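Local coordinates for protein NS6 protease (Murine norovirus 1, PDB 4ASH) that probably cleaves the norovirus polyprotein at specific sites, acting as a cysteine protease with a trypsin-like fold, at residues H25-A30 / L58-T63; W18-S23 / P71-E76; G104-I109 / H117-M122. The protein carries 1 engineered substitution. All blocks are in the same frame, centred on the assembly; numbering follows the deposited sequence.

Overall arrangement
Interaction 1 lies in the N-terminal sheet of a trypsin-like protease, and interaction 2 joins that sheet to strand 74-75 of the second one; their centres are about 8 Å apart. Strands 17-21 and 26-30 are sheet neighbours, and Thr29 OG1 lies 2.7 Å from Trp18 O, probably hydrogen-bonded to it. The second sheet also holds interaction 3, on the far side of the chain's centre; its centre is about 22 Å from that of interaction 1 and about 20 Å from that of interaction 2, and it touches neither. In trypsin-like proteases the active site lies in the cleft between the two halves, and interactions 1 and 3 belong to different halves.

Interaction 1 of 3, residues H25-A30 / L58-T63; sequences HVFITA and LKYYFT
His25 and Phe62 are joined twice at one end of the antiparallel pairing of 25-30 with 58-63. Phe62 N donates to His25 O, while the imidazole returns a bond to the carbonyl of the same phenylalanine. Along the histidine side chain, CB lies 3.7 Å from Tyr61 CE1. CG is anti to the carbonyl carbon (chi1 -64°), which starts the ring off beside the backbone N. ND1 then reaches Phe62 O at 2.8 Å, with the oxygen close to the ring plane, and CE1 comes within 3.4 Å of Thr63 O. The tyrosine ring is nearly parallel to the imidazole, at 16°, but slid so far aside that the two barely overlap.

Further along, paired backbone bonds join Phe27 to Tyr60 and Thr29 to Leu58. On the face of these four residues, Phe27 and Tyr60 lie side by side, with Phe27 CD2 4.1 Å from Tyr60 CD1, and Thr29 CG2 meets Leu58 CB at 3.9 Å. On the opposite face Val26 CG1 packs 3.7 Å from Lys59 CD.

The two are the third and fourth strands of a five-stranded antiparallel sheet, between strands 17-21 and 49-54. Phe14 and Phe42 meet the Phe27 ring edge-to-face, whereas the Ile28 side chain touches Val155 and Val158 on strand 152-162 of the second sheet.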
loop_
_atom_site.group_PDB
_atom_site.type_symbol
_atom_site.label_atom_id
_atom_site.label_comp_id
_atom_site.label_asym_id
_atom_site.label_seq_id
_atom_site.Cartn_x
_atom_site.Cartn_y
_atom_site.Cartn_z
ATOM N N HIS A 25 13.634 2.061 -7.762
ATOM C CA HIS A 25 13.719 0.654 -8.152
ATOM C C HIS A 25 12.533 -0.180 -7.669
ATOM O O HIS A 25 12.323 -1.281 -8.163
ATOM C CB HIS A 25 14.993 0.010 -7.561
ATOM C CG HIS A 25 16.277 0.592 -8.078
ATOM N ND1 HIS A 25 17.037 -0.026 -9.048
ATOM C CD2 HIS A 25 16.945 1.721 -7.740
ATOM C CE1 HIS A 25 18.109 0.706 -9.301
ATOM N NE2 HIS A 25 18.082 1.770 -8.517
ATOM N N VAL A 26 11.779 0.319 -6.690
ATOM C CA VAL A 26 10.805 -0.530 -5.999
ATOM C C VAL A 26 9.410 0.056 -6.086
ATOM O O VAL A 26 9.179 1.199 -5.695
ATOM C CB VAL A 26 11.170 -0.762 -4.504
ATOM C CG1 VAL A 26 10.055 -1.523 -3.800
ATOM C CG2 VAL A 26 12.472 -1.537 -4.378
ATOM N N PHE A 27 8.490 -0.750 -6.605
ATOM C CA PHE A 27 7.096 -0.348 -6.807
ATOM C C PHE A 27 6.206 -1.356 -6.101
ATOM O O PHE A 27 6.323 -2.568 -6.336
ATOM C CB PHE A 27 6.799 -0.311 -8.308
ATOM C CG PHE A 27 5.416 0.181 -8.651
ATOM C CD1 PHE A 27 5.122 1.537 -8.618
ATOM C CD2 PHE A 27 4.425 -0.711 -9.022
ATOM C CE1 PHE A 27 3.859 1.996 -8.947
ATOM C CE2 PHE A 27 3.149 -0.253 -9.351
ATOM C CZ PHE A 27 2.874 1.098 -9.313
ATOM N N ILE A 28 5.334 -0.867 -5.219
ATOM C CA ILE A 28 4.445 -1.745 -4.468
ATOM C C ILE A 28 2.979 -1.490 -4.836
ATOM O O ILE A 28 2.604 -0.371 -5.201
ATOM C CB ILE A 28 4.643 -1.617 -2.937
ATOM C CG1 ILE A 28 4.245 -0.220 -2.419
ATOM C CG2 ILE A 28 6.080 -1.999 -2.568
ATOM C CD1 ILE A 28 4.346 -0.096 -0.867
ATOM N N THR A 29 2.160 -2.534 -4.740
ATOM C CA THR A 29 0.747 -2.416 -5.099
ATOM C C THR A 29 -0.039 -3.534 -4.406
ATOM O O THR A 29 0.530 -4.376 -3.714
ATOM C CB THR A 29 0.548 -2.489 -6.644
ATOM O OG1 THR A 29 -0.825 -2.218 -6.984
ATOM C CG2 THR A 29 0.919 -3.859 -7.171
ATOM N N ALA A 30 -1.350 -3.535 -4.606
ATOM C CA ALA A 30 -2.208 -4.610 -4.150
ATOM C C ALA A 30 -2.203 -5.707 -5.207
ATOM O O ALA A 30 -2.461 -5.448 -6.378
ATOM C CB ALA A 30 -3.624 -4.089 -3.935
ATOM N N LEU A 58 2.026 -6.861 -3.213
ATOM C CA LEU A 58 2.870 -7.200 -4.350
ATOM C C LEU A 58 3.998 -6.180 -4.523
ATOM O O LEU A 58 3.759 -4.972 -4.498
ATOM C CB LEU A 58 2.001 -7.268 -5.611
ATOM C CG LEU A 58 2.613 -7.866 -6.868
ATOM C CD1 LEU A 58 2.977 -9.323 -6.630
ATOM C CD2 LEU A 58 1.620 -7.740 -8.014
ATOM N N LYS A 59 5.229 -6.663 -4.690
ATOM C CA LYS A 59 6.375 -5.780 -4.848
ATOM C C LYS A 59 7.146 -6.122 -6.111
ATOM O O LYS A 59 7.482 -7.283 -6.350
ATOM C CB LYS A 59 7.297 -5.871 -3.623
ATOM C CG LYS A 59 8.585 -5.049 -3.730
ATOM C CD LYS A 59 9.251 -4.895 -2.373
ATOM C CE LYS A 59 9.732 -6.231 -1.812
ATOM N NZ LYS A 59 10.800 -6.841 -2.653
ATOM N N TYR A 60 7.422 -5.098 -6.908
ATOM C CA TYR A 60 8.248 -5.221 -8.102
ATOM C C TYR A 60 9.583 -4.569 -7.842
ATOM O O TYR A 60 9.633 -3.450 -7.329
ATOM C CB TYR A 60 7.596 -4.479 -9.269
ATOM C CG TYR A 60 6.275 -5.036 -9.711
ATOM C CD1 TYR A 60 5.110 -4.723 -9.027
ATOM C CD2 TYR A 60 6.182 -5.830 -10.838
ATOM C CE1 TYR A 60 3.880 -5.219 -9.441
ATOM C CE2 TYR A 60 4.957 -6.329 -11.262
ATOM C CZ TYR A 60 3.813 -6.019 -10.556
ATOM O OH TYR A 60 2.585 -6.493 -10.982
ATOM N N TYR A 61 10.661 -5.267 -8.188
ATOM C CA TYR A 61 11.991 -4.690 -8.103
ATOM C C TYR A 61 12.639 -4.619 -9.486
ATOM O O TYR A 61 12.770 -5.634 -10.177
ATOM C CB TYR A 61 12.881 -5.487 -7.136
ATOM C CG TYR A 61 14.333 -5.054 -7.232
ATOM C CD1 TYR A 61 14.773 -3.891 -6.609
ATOM C CD2 TYR A 61 15.240 -5.768 -7.999
ATOM C CE1 TYR A 61 16.094 -3.464 -6.725
ATOM C CE2 TYR A 61 16.563 -5.352 -8.120
ATOM C CZ TYR A 61 16.982 -4.203 -7.481
ATOM O OH TYR A 61 18.294 -3.798 -7.590
ATOM N N PHE A 62 13.051 -3.417 -9.874
ATOM C CA PHE A 62 13.650 -3.177 -11.180
ATOM C C PHE A 62 15.155 -3.020 -11.026
ATOM O O PHE A 62 15.618 -2.160 -10.282
ATOM C CB PHE A 62 13.048 -1.916 -11.816
ATOM C CG PHE A 62 11.575 -2.027 -12.100
ATOM C CD1 PHE A 62 10.645 -1.780 -11.100
ATOM C CD2 PHE A 62 11.120 -2.382 -13.367
ATOM C CE1 PHE A 62 9.283 -1.881 -11.345
ATOM C CE2 PHE A 62 9.765 -2.491 -13.617
ATOM C CZ PHE A 62 8.847 -2.247 -12.604
ATOM N N THR A 63 15.910 -3.857 -11.731
ATOM C CA THR A 63 17.370 -3.800 -11.691
ATOM C C THR A 63 17.893 -2.402 -12.015
ATOM O O THR A 63 18.807 -1.890 -11.353
ATOM C CB THR A 63 17.978 -4.808 -12.674
ATOM O OG1 THR A 63 17.463 -6.115 -12.385
ATOM C CG2 THR A 63 19.490 -4.825 -12.532
#

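Interaction 2 of 3, residues W18-S23 / P71-E76; sequences WGFWVS and PAMVLE
Val22 and Met73 meet where their two chain segments run at a steep angle, the touching parts 117° apart, and a single hydrogen bond from Met73 N to Val22 O, 2.9 Å long, joins the backbones. Its donor lies almost straight out from the carbonyl, although the hydrogen bond is somewhat bent at the hydrogen. The valine side chain presses on the same residue: CG1, anti to the backbone N (chi1 179°), stands 3.3 Å from Met73 O and 4.2 Å from Leu75 CB.

The Met73 side chain reaches the Phe20 ring. Its chain is straight as far as SD (chi2 175°) and bends only at the methyl. The sulfur comes to the rim of the ring, in its plane, 3.7 Å from Phe20 CZ and 3.9 Å from Phe20 CE2, an edge-on Met-aromatic contact. CE stays near the same two carbons. At the margin Ser23 CB touches Ala72 CB at 3.8 Å, while Ser23 OG is bonded to His25 N.

Arg10 ties the segments from outside, bonding Trp21 O and Pro71 O, and Val155 packs on Phe20, Met73 and Leu75. With one direct polar link and otherwise apolar touches, the joint between the end of strand 17-21 and the approach to strand 74-75 probably relies more on packing than on sheet pairing.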
loop_
_atom_site.group_PDB
_atom_site.type_symbol
_atom_site.label_atom_id
_atom_site.label_comp_id
_atom_site.label_asym_id
_atom_site.label_seq_id
_atom_site.Cartn_x
_atom_site.Cartn_y
_atom_site.Cartn_z
ATOM N N TRP A 18 -3.945 1.279 -8.100
ATOM C CA TRP A 18 -2.827 2.199 -7.988
ATOM C C TRP A 18 -1.632 1.449 -7.428
ATOM O O TRP A 18 -1.770 0.325 -6.948
ATOM C CB TRP A 18 -3.184 3.340 -7.043
ATOM C CG TRP A 18 -4.385 4.075 -7.525
ATOM C CD1 TRP A 18 -5.681 3.729 -7.316
ATOM C CD2 TRP A 18 -4.395 5.260 -8.314
ATOM N NE1 TRP A 18 -6.517 4.638 -7.940
ATOM C CE2 TRP A 18 -5.742 5.588 -8.554
ATOM C CE3 TRP A 18 -3.393 6.084 -8.842
ATOM C CZ2 TRP A 18 -6.112 6.702 -9.297
ATOM C CZ3 TRP A 18 -3.765 7.192 -9.577
ATOM C CH2 TRP A 18 -5.112 7.487 -9.797
ATOM N N GLY A 19 -0.462 2.073 -7.507
ATOM C CA GLY A 19 0.718 1.566 -6.818
ATOM C C GLY A 19 1.591 2.739 -6.404
ATOM O O GLY A 19 1.263 3.903 -6.706
ATOM N N PHE A 20 2.707 2.442 -5.740
ATOM C CA PHE A 20 3.536 3.459 -5.102
ATOM C C PHE A 20 5.004 3.142 -5.291
ATOM O O PHE A 20 5.443 2.013 -5.011
ATOM C CB PHE A 20 3.230 3.499 -3.603
ATOM C CG PHE A 20 3.974 4.571 -2.846
ATOM C CD1 PHE A 20 3.644 5.908 -3.006
ATOM C CD2 PHE A 20 5.002 4.242 -1.966
ATOM C CE1 PHE A 20 4.302 6.894 -2.304
ATOM C CE2 PHE A 20 5.668 5.226 -1.262
ATOM C CZ PHE A 20 5.327 6.545 -1.422
ATOM N N TRP A 21 5.765 4.127 -5.763
ATOM C CA TRP A 21 7.220 3.990 -5.832
ATOM C C TRP A 21 7.873 4.225 -4.487
ATOM O O TRP A 21 7.960 5.358 -4.017
ATOM C CB TRP A 21 7.807 4.972 -6.859
ATOM C CG TRP A 21 7.425 4.631 -8.249
ATOM C CD1 TRP A 21 6.416 5.194 -8.982
ATOM C CD2 TRP A 21 8.003 3.616 -9.075
ATOM N NE1 TRP A 21 6.346 4.600 -10.222
ATOM C CE2 TRP A 21 7.305 3.622 -10.302
ATOM C CE3 TRP A 21 9.037 2.691 -8.893
ATOM C CZ2 TRP A 21 7.612 2.748 -11.347
ATOM C CZ3 TRP A 21 9.342 1.821 -9.931
ATOM C CH2 TRP A 21 8.632 1.850 -11.137
ATOM N N VAL A 22 8.325 3.140 -3.862
ATOM C CA VAL A 22 9.068 3.238 -2.609
ATOM C C VAL A 22 10.450 3.830 -2.887
ATOM O O VAL A 22 11.011 4.553 -2.060
ATOM C CB VAL A 22 9.215 1.858 -1.956
ATOM C CG1 VAL A 22 10.020 1.951 -0.644
ATOM C CG2 VAL A 22 7.841 1.285 -1.671
ATOM N N SER A 23 10.989 3.523 -4.060
ATOM C CA SER A 23 12.267 4.072 -4.493
ATOM C C SER A 23 12.244 4.091 -5.995
ATOM O O SER A 23 11.256 3.702 -6.599
ATOM C CB SER A 23 13.421 3.179 -4.045
ATOM O OG SER A 23 13.408 1.946 -4.756
ATOM N N PRO A 71 13.873 9.868 -4.223
ATOM C CA PRO A 71 14.732 9.255 -3.208
ATOM C C PRO A 71 14.063 8.034 -2.581
ATOM O O PRO A 71 12.834 7.975 -2.459
ATOM C CB PRO A 71 14.880 10.366 -2.170
ATOM C CG PRO A 71 13.616 11.140 -2.283
ATOM C CD PRO A 71 13.244 11.112 -3.750
ATOM N N ALA A 72 14.866 7.053 -2.181
ATOM C CA ALA A 72 14.325 5.868 -1.506
ATOM C C ALA A 72 13.686 6.236 -0.178
ATOM O O ALA A 72 14.195 7.102 0.545
ATOM C CB ALA A 72 15.427 4.835 -1.274
ATOM N N MET A 73 12.584 5.549 0.133
ATOM C CA MET A 73 11.864 5.672 1.405
ATOM C C MET A 73 11.913 4.354 2.132
ATOM O O MET A 73 12.135 3.304 1.523
ATOM C CB MET A 73 10.387 5.979 1.150
ATOM C CG MET A 73 10.069 7.423 0.937
ATOM S SD MET A 73 8.321 7.556 0.505
ATOM C CE MET A 73 7.503 6.978 1.980
ATOM N N VAL A 74 11.724 4.409 3.446
ATOM C CA VAL A 74 11.631 3.214 4.261
ATOM C C VAL A 74 10.289 2.521 4.032
ATOM O O VAL A 74 9.242 3.163 4.065
ATOM C CB VAL A 74 11.733 3.585 5.744
ATOM C CG1 VAL A 74 11.393 2.401 6.623
ATOM C CG2 VAL A 74 13.133 4.092 6.061
ATOM N N LEU A 75 10.336 1.216 3.781
ATOM C CA LEU A 75 9.130 0.390 3.791
ATOM C C LEU A 75 9.128 -0.449 5.068
ATOM O O LEU A 75 10.035 -1.258 5.292
ATOM C CB LEU A 75 9.098 -0.524 2.562
ATOM C CG LEU A 75 8.030 -1.620 2.516
ATOM C CD1 LEU A 75 6.635 -1.017 2.518
ATOM C CD2 LEU A 75 8.235 -2.505 1.297
ATOM N N GLU A 76 8.117 -0.231 5.906
ATOM C CA GLU A 76 7.931 -1.013 7.128
ATOM C C GLU A 76 6.854 -2.071 6.952
ATOM O O GLU A 76 6.010 -1.962 6.077
ATOM C CB GLU A 76 7.573 -0.086 8.290
ATOM C CG GLU A 76 8.802 0.607 8.885
ATOM C CD GLU A 76 8.476 1.451 10.106
ATOM O OE1 GLU A 76 7.279 1.594 10.444
ATOM O OE2 GLU A 76 9.423 1.977 10.730
#

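Interaction 3 of 3, residues G104-I109 / H117-M122; sequences GSQAAI and HGQTGM
Gly104 is gripped at both its backbone polar atoms by the facing segment 117-122. Gln119 NE2 donates to Gly104 O over 2.8 Å in a nearly straight bond (163°), with the oxygen close to the plane of the amide. Gly104 N donates to Thr120 O, also at 2.8 Å, approaching from well above the carbonyl plane. Thr120 N then turns to the next residue, Ser105 O, at 3.0 Å. Two residues of one strand, Gly104 and Ser105, thus face a single threonine of the other, which makes this a beta bulge. Regular pairing resumes at Gln106 and Gln119, a non-hydrogen-bonded pair, and next Ala107 and Gly118 each donate an N-H to the other's carbonyl.

These bonds knit the antiparallel beta hairpin of strands 96-111 and 114-123, part of the second, C-terminal sheet of the trypsin-like fold. In norovirus proteases this hairpin is thought to border the substrate-binding cleft.

Gln106 and Gln119 share one face of the hairpin. Gln119 leaves with CG anti to the backbone N (chi1 -165°) and an extended chain, and Gln106 CG lies 3.7 Å from Gln119 CD. Their amide planes are 48° apart. Gln119 OE1 accepts from Cys79 N, so both ends of this amide are engaged and its rotation is fixed. Gln106 OE1 accepts a hydrogen bond from a water that also donates to Gly118 O, bridging side chain to opposite strand, while Gln106 NE2 bonds weakly to Asn77 O.

Farther out, Ala108 CB lies 4.1 Å from His117 ND1, its approach to the ring oblique. Ile109 CD1 folds back to meet Thr120 CG2 at 4.0 Å, and Ile170 of strand 168-172 packs on both of these residues.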
loop_
_atom_site.group_PDB
_atom_site.type_symbol
_atom_site.label_atom_id
_atom_site.label_comp_id
_atom_site.label_asym_id
_atom_site.label_seq_id
_atom_site.Cartn_x
_atom_site.Cartn_y
_atom_site.Cartn_z
ATOM N N GLY A 104 -4.712 -0.001 13.532
ATOM C CA GLY A 104 -5.077 -0.956 14.563
ATOM C C GLY A 104 -4.146 -2.152 14.585
ATOM O O GLY A 104 -2.943 -2.023 14.405
ATOM N N SER A 105 -4.699 -3.335 14.822
ATOM C CA SER A 105 -3.850 -4.508 14.977
ATOM C C SER A 105 -3.493 -5.148 13.655
ATOM O O SER A 105 -4.256 -5.063 12.679
ATOM C CB SER A 105 -4.533 -5.564 15.867
ATOM O OG SER A 105 -5.224 -4.970 16.949
ATOM N N GLN A 106 -2.337 -5.799 13.628
ATOM C CA GLN A 106 -1.961 -6.642 12.508
ATOM C C GLN A 106 -2.578 -8.022 12.687
ATOM O O GLN A 106 -2.673 -8.526 13.805
ATOM C CB GLN A 106 -0.434 -6.731 12.389
ATOM C CG GLN A 106 0.225 -5.384 12.133
ATOM C CD GLN A 106 1.735 -5.475 11.998
ATOM O OE1 GLN A 106 2.275 -6.502 11.593
ATOM N NE2 GLN A 106 2.422 -4.398 12.352
ATOM N N ALA A 107 -3.009 -8.627 11.584
ATOM C CA ALA A 107 -3.606 -9.953 11.612
ATOM C C ALA A 107 -3.721 -10.503 10.198
ATOM O O ALA A 107 -3.508 -9.776 9.219
ATOM C CB ALA A 107 -4.980 -9.915 12.288
ATOM N N ALA A 108 -4.010 -11.797 10.102
ATOM C CA ALA A 108 -4.322 -12.437 8.834
ATOM C C ALA A 108 -5.828 -12.353 8.681
ATOM O O ALA A 108 -6.587 -12.952 9.459
ATOM C CB ALA A 108 -3.862 -13.879 8.830
ATOM N N ILE A 109 -6.256 -11.580 7.696
ATOM C CA ILE A 109 -7.654 -11.189 7.569
ATOM C C ILE A 109 -8.254 -11.857 6.345
ATOM O O ILE A 109 -7.680 -11.822 5.266
ATOM C CB ILE A 109 -7.749 -9.660 7.424
ATOM C CG1 ILE A 109 -7.230 -8.990 8.699
ATOM C CG2 ILE A 109 -9.179 -9.224 7.116
ATOM C CD1 ILE A 109 -6.517 -7.679 8.451
ATOM N N HIS A 117 -2.447 -10.781 4.794
ATOM C CA HIS A 117 -1.658 -10.361 5.937
ATOM C C HIS A 117 -1.630 -8.852 5.894
ATOM O O HIS A 117 -1.199 -8.261 4.908
ATOM C CB HIS A 117 -0.238 -10.913 5.851
ATOM C CG HIS A 117 -0.189 -12.383 5.594
ATOM N ND1 HIS A 117 -0.547 -13.311 6.545
ATOM C CD2 HIS A 117 0.157 -13.085 4.490
ATOM C CE1 HIS A 117 -0.411 -14.526 6.043
ATOM N NE2 HIS A 117 0.014 -14.417 4.797
ATOM N N GLY A 118 -2.122 -8.207 6.939
ATOM C CA GLY A 118 -2.183 -6.762 6.897
ATOM C C GLY A 118 -2.451 -6.133 8.240
ATOM O O GLY A 118 -2.285 -6.765 9.284
ATOM N N GLN A 119 -2.866 -4.875 8.206
ATOM C CA GLN A 119 -3.135 -4.139 9.420
ATOM C C GLN A 119 -4.479 -3.468 9.277
ATOM O O GLN A 119 -4.774 -2.861 8.245
ATOM C CB GLN A 119 -2.043 -3.103 9.687
ATOM C CG GLN A 119 -2.068 -2.566 11.115
ATOM C CD GLN A 119 -0.786 -1.865 11.512
ATOM O OE1 GLN A 119 0.182 -1.818 10.745
ATOM N NE2 GLN A 119 -0.766 -1.319 12.724
ATOM N N THR A 120 -5.307 -3.582 10.306
ATOM C CA THR A 120 -6.594 -2.904 10.275
ATOM C C THR A 120 -6.380 -1.421 10.539
ATOM O O THR A 120 -5.331 -1.012 11.037
ATOM C CB THR A 120 -7.553 -3.456 11.353
ATOM O OG1 THR A 120 -6.992 -3.204 12.641
ATOM C CG2 THR A 120 -7.751 -4.948 11.170
ATOM N N GLY A 121 -7.373 -0.618 10.185
ATOM C CA GLY A 121 -7.313 0.807 10.427
ATOM C C GLY A 121 -8.703 1.384 10.586
ATOM O O GLY A 121 -9.682 0.830 10.080
ATOM N N MET A 122 -8.785 2.496 11.303
ATOM C CA MET A 122 -10.057 3.189 11.486
ATOM C C MET A 122 -9.967 4.577 10.875
ATOM O O MET A 122 -9.194 5.414 11.335
ATOM C CB MET A 122 -10.385 3.281 12.984
ATOM C CG MET A 122 -11.662 4.036 13.318
ATOM S SD MET A 122 -11.892 4.288 15.102
ATOM C CE MET A 122 -10.507 5.360 15.487
HETATM O O HOH W 1 -7.831 -3.557 14.891
HETATM O O HOH W 2 0.548 -7.845 9.332
#